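Local coordinates for protein enoyl-CoA hydratase (Thermus thermophilus, PDB 1WZ8) that probably catalyses the reversible hydration of enoyl-CoA thioesters to 3-hydroxyacyl-CoA, as a hexameric member of the crotonase family, at residues Val55-Leu60 and Arg205-Pro210; Gly65-Gly70 and Val107-Glu112. One frame throughout, in Å; residues are numbered along the deposited sequence.

Contact 1: Val55-Leu60 and Arg205-Pro210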
loop_
_atom_site.group_PDB
_atom_site.type_symbol
_atom_site.label_atom_id
_atom_site.label_comp_id
_atom_site.label_asym_id
_atom_site.label_seq_id
_atom_site.Cartn_x
_atom_site.Cartn_y
_atom_site.Cartn_z
ATOM N N VAL A 55 30.693 -7.346 13.380
ATOM C CA VAL A 55 29.677 -8.331 13.023
ATOM C C VAL A 55 29.357 -8.211 11.535
ATOM O O VAL A 55 28.948 -7.148 11.066
ATOM C CB VAL A 55 28.370 -8.126 13.827
ATOM C CG1 VAL A 55 27.308 -9.119 13.358
ATOM C CG2 VAL A 55 28.634 -8.314 15.311
ATOM N N ARG A 56 29.557 -9.298 10.793
ATOM C CA ARG A 56 29.264 -9.302 9.363
ATOM C C ARG A 56 28.077 -10.228 9.091
ATOM O O ARG A 56 27.425 -10.132 8.055
ATOM C CB ARG A 56 30.501 -9.731 8.559
ATOM C CG ARG A 56 31.674 -8.747 8.691
ATOM C CD ARG A 56 32.928 -9.209 7.945
ATOM N NE ARG A 56 32.838 -9.038 6.495
ATOM C CZ ARG A 56 33.068 -7.899 5.847
ATOM N NH1 ARG A 56 33.407 -6.797 6.507
ATOM N NH2 ARG A 56 32.965 -7.862 4.524
ATOM N N ALA A 57 27.802 -11.115 10.043
ATOM C CA ALA A 57 26.678 -12.040 9.940
ATOM C C ALA A 57 26.376 -12.613 11.317
ATOM O O ALA A 57 27.287 -12.820 12.122
ATOM C CB ALA A 57 26.996 -13.171 8.963
ATOM N N VAL A 58 25.098 -12.850 11.590
ATOM C CA VAL A 58 24.678 -13.418 12.864
ATOM C C VAL A 58 24.146 -14.830 12.639
ATOM O O VAL A 58 23.397 -15.084 11.692
ATOM C CB VAL A 58 23.581 -12.555 13.523
ATOM C CG1 VAL A 58 22.988 -13.277 14.730
ATOM C CG2 VAL A 58 24.177 -11.218 13.955
ATOM N N LEU A 59 24.555 -15.749 13.506
ATOM C CA LEU A 59 24.122 -17.135 13.415
ATOM C C LEU A 59 23.358 -17.476 14.686
ATOM O O LEU A 59 23.884 -17.334 15.786
ATOM C CB LEU A 59 25.335 -18.063 13.269
ATOM C CG LEU A 59 25.060 -19.572 13.268
ATOM C CD1 LEU A 59 24.076 -19.920 12.155
ATOM C CD2 LEU A 59 26.375 -20.332 13.086
ATOM N N LEU A 60 22.115 -17.919 14.528
ATOM C CA LEU A 60 21.284 -18.270 15.672
ATOM C C LEU A 60 21.189 -19.776 15.831
ATOM O O LEU A 60 20.985 -20.499 14.854
ATOM C CB LEU A 60 19.878 -17.694 15.498
ATOM C CG LEU A 60 19.773 -16.171 15.425
ATOM C CD1 LEU A 60 18.333 -15.773 15.100
ATOM C CD2 LEU A 60 20.223 -15.561 16.752
ATOM N N ARG A 205 30.000 -17.582 4.533
ATOM C CA ARG A 205 29.949 -17.047 3.173
ATOM C C ARG A 205 29.411 -15.623 3.175
ATOM O O ARG A 205 29.900 -14.766 2.437
ATOM C CB ARG A 205 29.061 -17.910 2.266
ATOM C CG ARG A 205 29.712 -19.191 1.758
ATOM C CD ARG A 205 28.773 -19.943 0.811
ATOM N NE ARG A 205 28.492 -19.199 -0.417
ATOM C CZ ARG A 205 27.544 -19.527 -1.289
ATOM N NH1 ARG A 205 26.778 -20.588 -1.071
ATOM N NH2 ARG A 205 27.357 -18.796 -2.379
ATOM N N LEU A 206 28.391 -15.378 3.990
ATOM C CA LEU A 206 27.808 -14.047 4.089
ATOM C C LEU A 206 28.821 -13.076 4.688
ATOM O O LEU A 206 28.911 -11.927 4.263
ATOM C CB LEU A 206 26.550 -14.086 4.953
ATOM C CG LEU A 206 25.353 -14.794 4.311
ATOM C CD1 LEU A 206 24.311 -15.109 5.368
ATOM C CD2 LEU A 206 24.767 -13.914 3.215
ATOM N N ALA A 207 29.586 -13.543 5.673
ATOM C CA ALA A 207 30.593 -12.699 6.311
ATOM C C ALA A 207 31.707 -12.369 5.319
ATOM O O ALA A 207 32.439 -11.401 5.496
ATOM C CB ALA A 207 31.173 -13.400 7.540
ATOM N N GLN A 208 31.838 -13.180 4.279
ATOM C CA GLN A 208 32.863 -12.946 3.265
ATOM C C GLN A 208 32.340 -12.061 2.142
ATOM O O GLN A 208 33.093 -11.660 1.252
ATOM C CB GLN A 208 33.345 -14.274 2.688
ATOM C CG GLN A 208 34.111 -15.123 3.685
ATOM C CD GLN A 208 34.421 -16.506 3.152
ATOM O OE1 GLN A 208 35.101 -17.300 3.808
ATOM N NE2 GLN A 208 33.921 -16.805 1.962
ATOM N N GLY A 209 31.048 -11.760 2.186
ATOM C CA GLY A 209 30.456 -10.924 1.159
ATOM C C GLY A 209 30.659 -9.446 1.435
ATOM O O GLY A 209 31.259 -9.077 2.449
ATOM N N PRO A 210 30.172 -8.568 0.544
ATOM C CA PRO A 210 30.297 -7.112 0.685
ATOM C C PRO A 210 29.330 -6.573 1.740
ATOM O O PRO A 210 28.115 -6.557 1.538
ATOM C CB PRO A 210 29.985 -6.610 -0.719
ATOM C CG PRO A 210 28.962 -7.580 -1.189
ATOM C CD PRO A 210 29.498 -8.921 -0.719
#
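R56 and A207 meet where the start of inner strand 57-62 of the crotonase-fold core sheet faces the last turn of helix 195-207 and the residues after it. The close-packed part is small, apolar and buried. A57 CB sits 4.1 Å from L206 CB, and R56 CB lies 3.9 Å from A207 CB, so the two backbones can come close; L206 also packs on V108 and P106, and A207 on V21, which buries this side in the sheet-helix interface.

The other side is polar and partly exposed, reaching toward G209 and a second subunit, where P264 of that chain takes a hydrogen bond from R56 NH1 and F263 of that chain packs on R56. Here the R56 chain bends at chi3 (75°), carrying its guanidinium to two backbone carbonyls. G209 O accepts from R56 NH2 at 2.9 Å, head-on to the carbonyl but tilted from the guanidinium plane, with an N-H...O angle of only 133°. The shorter, straighter bond runs from R56 NE to A207 O, 2.6 Å at 160°, in both the guanidinium and the carbonyl plane.

Contact 2: Gly65-Gly70 and Val107-Glu112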
loop_
_atom_site.group_PDB
_atom_site.type_symbol
_atom_site.label_atom_id
_atom_site.label_comp_id
_atom_site.label_asym_id
_atom_site.label_seq_id
_atom_site.Cartn_x
_atom_site.Cartn_y
_atom_site.Cartn_z
ATOM N N GLY A 65 21.204 -28.908 20.729
ATOM C CA GLY A 65 20.829 -29.452 19.434
ATOM C C GLY A 65 19.362 -29.309 19.070
ATOM O O GLY A 65 18.813 -30.135 18.338
ATOM N N VAL A 66 18.717 -28.268 19.582
ATOM C CA VAL A 66 17.311 -28.026 19.285
ATOM C C VAL A 66 17.106 -26.522 19.251
ATOM O O VAL A 66 17.705 -25.800 20.047
ATOM C CB VAL A 66 16.387 -28.653 20.360
ATOM C CG1 VAL A 66 16.648 -28.014 21.714
ATOM C CG2 VAL A 66 14.932 -28.483 19.960
ATOM N N PHE A 67 16.279 -26.044 18.326
ATOM C CA PHE A 67 16.044 -24.610 18.230
ATOM C C PHE A 67 15.112 -24.172 19.356
ATOM O O PHE A 67 15.581 -23.844 20.444
ATOM C CB PHE A 67 15.464 -24.243 16.862
ATOM C CG PHE A 67 15.689 -22.805 16.477
ATOM C CD1 PHE A 67 14.622 -21.915 16.390
ATOM C CD2 PHE A 67 16.971 -22.342 16.202
ATOM C CE1 PHE A 67 14.826 -20.583 16.035
ATOM C CE2 PHE A 67 17.190 -21.007 15.843
ATOM C CZ PHE A 67 16.111 -20.129 15.761
ATOM N N SER A 68 13.802 -24.168 19.122
ATOM C CA SER A 68 12.881 -23.761 20.181
ATOM C C SER A 68 11.428 -24.167 19.978
ATOM O O SER A 68 10.878 -24.037 18.884
ATOM C CB SER A 68 12.941 -22.244 20.387
ATOM O OG SER A 68 12.011 -21.837 21.386
ATOM N N ALA A 69 10.809 -24.647 21.053
ATOM C CA ALA A 69 9.409 -25.059 21.023
ATOM C C ALA A 69 8.496 -23.847 21.227
ATOM O O ALA A 69 7.270 -23.977 21.238
ATOM C CB ALA A 69 9.149 -26.108 22.111
ATOM N N GLY A 70 9.099 -22.673 21.393
ATOM C CA GLY A 70 8.320 -21.461 21.587
ATOM C C GLY A 70 8.177 -21.019 23.035
ATOM O O GLY A 70 8.934 -21.453 23.903
ATOM N N VAL A 107 21.201 -12.484 8.930
ATOM C CA VAL A 107 20.999 -13.377 10.065
ATOM C C VAL A 107 20.655 -14.763 9.539
ATOM O O VAL A 107 19.777 -14.913 8.694
ATOM C CB VAL A 107 19.842 -12.873 10.966
ATOM C CG1 VAL A 107 19.600 -13.854 12.117
ATOM C CG2 VAL A 107 20.169 -11.489 11.500
ATOM N N VAL A 108 21.360 -15.771 10.041
ATOM C CA VAL A 108 21.144 -17.148 9.636
ATOM C C VAL A 108 20.676 -17.942 10.849
ATOM O O VAL A 108 21.178 -17.742 11.953
ATOM C CB VAL A 108 22.456 -17.794 9.123
ATOM C CG1 VAL A 108 22.205 -19.248 8.730
ATOM C CG2 VAL A 108 23.007 -16.999 7.944
ATOM N N ALA A 109 19.711 -18.830 10.646
ATOM C CA ALA A 109 19.212 -19.653 11.739
ATOM C C ALA A 109 19.477 -21.129 11.471
ATOM O O ALA A 109 19.150 -21.643 10.403
ATOM C CB ALA A 109 17.718 -19.420 11.934
ATOM N N ALA A 110 20.091 -21.805 12.439
ATOM C CA ALA A 110 20.364 -23.237 12.320
ATOM C C ALA A 110 19.197 -23.879 13.056
ATOM O O ALA A 110 19.260 -24.108 14.263
ATOM C CB ALA A 110 21.686 -23.587 12.997
ATOM N N VAL A 111 18.130 -24.161 12.319
ATOM C CA VAL A 111 16.916 -24.720 12.905
ATOM C C VAL A 111 16.977 -26.235 13.068
ATOM O O VAL A 111 16.659 -26.989 12.151
ATOM C CB VAL A 111 15.699 -24.332 12.051
ATOM C CG1 VAL A 111 14.418 -24.552 12.831
ATOM C CG2 VAL A 111 15.827 -22.871 11.618
ATOM N N GLU A 112 17.372 -26.661 14.262
ATOM C CA GLU A 112 17.507 -28.074 14.581
ATOM C C GLU A 112 16.295 -28.670 15.285
ATOM O O GLU A 112 15.795 -28.111 16.258
ATOM C CB GLU A 112 18.738 -28.288 15.469
ATOM C CG GLU A 112 20.056 -27.862 14.850
ATOM C CD GLU A 112 21.197 -27.897 15.851
ATOM O OE1 GLU A 112 21.185 -27.083 16.801
ATOM O OE2 GLU A 112 22.103 -28.744 15.693
HETATM O O HOH W 1 22.505 -26.948 19.235
#
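F67 and E112 are joined by a single direct hydrogen bond between backbones, although the loop 65-70 and the strand segment 107-112 bury a sizeable surface between them. F67 N donates to E112 O over 3.0 Å, in the carbonyl plane and on a lone pair. The same oxygen receives a CA-H...O contact from V66 CA at 3.4 Å, so one carbonyl gathers two successive residues of the loop.

The CA-CB bond of F67 points toward the strand. With CG anti to the backbone N (chi1 -157°), the ring is carried back along 109-111 and lies obliquely beside it: CD2 approaches A110 O to 3.5 Å, CZ reaches A109 CB at 4.2 Å, and F67 CB touches V111 CG1. A123 of helix 118-125 packs on both F67 and V111, and F26 meets the F67 ring edge-to-face, so the aromatic group is enclosed by several elements of the core.

At the other end of the loop, E112 runs alongside G65. Its CB lies 3.4 Å from G65 O, and its chain, extended beyond CG, brings OE1 within 3.6 Å of G65 CA. A water donates to E112 OE1 and accepts a weak bond from G65 N, bridging carboxylate and backbone. The stronger partner of OE1 is R61, whose NE forms a salt bridge with it and probably favours the charged form of the carboxylate.

Past F67 the loop turns: S68 OG accepts from G70 N at 3.0 Å, an ST turn, while S68 pairs through its backbone with V114 and V116. In crotonases the loop after this strand, with a sequence like F67-S68-A69-G70 here, leads into a backbone N-H of the oxyanion hole that binds the thioester carbonyl, and the arrangement is consistent with that role.

Overall arrangement
From the N terminus, the chain passes the first two strands and helix 36-49 before residues 55-60, at the start of strand 57-62, form the first side of contact 1. The loop 65-70 follows; two helices later, strand 107-111 returns to it and closes contact 2. The second side of contact 1, at 205-210, comes only after the remaining strands of the sheet, so contact 2 is nested inside the loop that contact 1 closes. Their centres lie about 17 Å apart, but strands 57-62 and 107-111 are parallel neighbours in the six-stranded sheet, and V108 bridges them by probable hydrogen bonds to V58 and L60. Contact 1 adds helix 195-207, contact 2 the loop before helix 73-81.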